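Local atomic coordinates of alpha-galactosidase (Lactobacillus brevis, PDB entry 3MI6), a protein that probably hydrolyses terminal, non-reducing alpha-D-galactose residues from alpha-D-galactosides such as galactose oligosaccharides, galactomannans and galactolipids. Residues T133-S137 with L147-Y151. Numbering follows the deposited sequence.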
loop_
_atom_site.group_PDB
_atom_site.type_symbol
_atom_site.label_atom_id
_atom_site.label_comp_id
_atom_site.label_asym_id
_atom_site.label_seq_id
_atom_site.Cartn_x
_atom_site.Cartn_y
_atom_site.Cartn_z
ATOM N N THR D 133 -23.676 6.364 -37.037
ATOM C CA THR D 133 -23.399 7.670 -36.457
ATOM C C THR D 133 -24.706 8.294 -36.006
ATOM O O THR D 133 -25.648 8.389 -36.781
ATOM C CB THR D 133 -22.677 8.626 -37.442
ATOM O OG1 THR D 133 -21.587 7.956 -38.072
ATOM C CG2 THR D 133 -22.141 9.842 -36.718
ATOM N N LEU D 134 -24.748 8.695 -34.740
ATOM C CA LEU D 134 -25.889 9.366 -34.133
ATOM C C LEU D 134 -25.501 10.822 -33.951
ATOM O O LEU D 134 -24.453 11.107 -33.376
ATOM C CB LEU D 134 -26.186 8.747 -32.767
ATOM C CG LEU D 134 -27.287 9.404 -31.924
ATOM C CD1 LEU D 134 -28.659 9.144 -32.516
ATOM C CD2 LEU D 134 -27.256 8.941 -30.488
ATOM N N VAL D 135 -26.319 11.744 -34.454
ATOM C CA VAL D 135 -26.047 13.169 -34.290
ATOM C C VAL D 135 -27.149 13.827 -33.482
ATOM O O VAL D 135 -28.291 13.861 -33.906
ATOM C CB VAL D 135 -25.951 13.902 -35.630
ATOM C CG1 VAL D 135 -25.559 15.355 -35.400
ATOM C CG2 VAL D 135 -24.972 13.220 -36.543
ATOM N N VAL D 136 -26.806 14.368 -32.323
ATOM C CA VAL D 136 -27.818 14.898 -31.427
ATOM C C VAL D 136 -27.687 16.407 -31.305
ATOM O O VAL D 136 -26.813 16.905 -30.598
ATOM C CB VAL D 136 -27.726 14.247 -30.028
ATOM C CG1 VAL D 136 -28.731 14.865 -29.084
ATOM C CG2 VAL D 136 -27.957 12.765 -30.130
ATOM N N SER D 137 -28.578 17.131 -31.980
ATOM C CA SER D 137 -28.454 18.581 -32.109
ATOM C C SER D 137 -29.223 19.353 -31.036
ATOM O O SER D 137 -30.330 18.985 -30.668
ATOM C CB SER D 137 -28.887 19.012 -33.509
ATOM O OG SER D 137 -28.192 18.274 -34.502
ATOM N N LEU D 147 -25.400 23.263 -31.499
ATOM C CA LEU D 147 -24.377 22.294 -31.142
ATOM C C LEU D 147 -24.749 20.898 -31.608
ATOM O O LEU D 147 -25.798 20.371 -31.239
ATOM C CB LEU D 147 -24.209 22.270 -29.631
ATOM C CG LEU D 147 -23.183 21.260 -29.139
ATOM C CD1 LEU D 147 -21.832 21.537 -29.785
ATOM C CD2 LEU D 147 -23.088 21.310 -27.628
ATOM N N ASP D 148 -23.897 20.294 -32.421
ATOM C CA ASP D 148 -24.082 18.891 -32.757
ATOM C C ASP D 148 -23.178 17.996 -31.899
ATOM O O ASP D 148 -21.955 18.169 -31.874
ATOM C CB ASP D 148 -23.835 18.656 -34.246
ATOM C CG ASP D 148 -24.923 19.271 -35.115
ATOM O OD1 ASP D 148 -25.941 19.695 -34.517
ATOM O OD2 ASP D 148 -24.768 19.330 -36.371
ATOM N N LEU D 149 -23.796 17.063 -31.174
ATOM C CA LEU D 149 -23.076 16.028 -30.434
ATOM C C LEU D 149 -23.055 14.723 -31.240
ATOM O O LEU D 149 -24.089 14.121 -31.514
ATOM C CB LEU D 149 -23.695 15.794 -29.053
ATOM C CG LEU D 149 -23.520 16.924 -28.042
ATOM C CD1 LEU D 149 -23.856 16.483 -26.625
ATOM C CD2 LEU D 149 -22.106 17.425 -28.093
ATOM N N ASN D 150 -21.864 14.293 -31.622
ATOM C CA ASN D 150 -21.732 13.105 -32.436
ATOM C C ASN D 150 -21.309 11.895 -31.627
ATOM O O ASN D 150 -20.597 12.007 -30.614
ATOM C CB ASN D 150 -20.747 13.374 -33.560
ATOM C CG ASN D 150 -21.031 14.681 -34.260
ATOM O OD1 ASN D 150 -22.124 14.894 -34.766
ATOM N ND2 ASN D 150 -20.054 15.571 -34.275
ATOM N N TYR D 151 -21.773 10.740 -32.084
ATOM C CA TYR D 151 -21.571 9.480 -31.404
ATOM C C TYR D 151 -21.608 8.443 -32.494
ATOM O O TYR D 151 -22.672 8.151 -33.016
ATOM C CB TYR D 151 -22.748 9.186 -30.489
ATOM C CG TYR D 151 -22.936 10.096 -29.294
ATOM C CD1 TYR D 151 -23.698 11.255 -29.384
ATOM C CD2 TYR D 151 -22.400 9.768 -28.054
ATOM C CE1 TYR D 151 -23.897 12.081 -28.276
ATOM C CE2 TYR D 151 -22.582 10.583 -26.948
ATOM C CZ TYR D 151 -23.335 11.732 -27.057
ATOM O OH TYR D 151 -23.516 12.532 -25.949
#
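Two neighbouring arms of an antiparallel beta hairpin meet here, their directions 156° apart. Backbone hydrogen bonds come in two reciprocal pairs. Leu-134 N gives to Tyr-151 O (2.8 Å) and Tyr-151 N returns to Leu-134 O (3.0 Å), the latter well bent at 132°; Val-136 N to Leu-149 O (2.8 Å) and Leu-149 N to Val-136 O (3.1 Å) are close to straight. Between and beyond them, CA-H...O contacts help close the gap, as from Ser-137 CA to Leu-147 O at 3.3 Å.

Side chains alternate between the two faces. Leu-134, Val-136, Leu-149 and Tyr-151 share the greasy one, with Leu-134 CB 4.1 Å from Tyr-151 CB. On the other, Val-135 CG1 lies 3.9 Å from Asp-148 CB, and Ser-137 OG donates a 2.7 Å hydrogen bond to Asp-148 OD1, tying a non-hydrogen-bonded pair together through its side chains.

The hairpin belongs to the large antiparallel sheet of the GH36 N-terminal region, away from the predicted active site. Phe-12 and Leu-14 of strand 11-15 pack on the apolar face, where Phe-23 stacks on Tyr-151, whose OH bonds Glu-76. Strands 103-112 and 159-167 flank the pair.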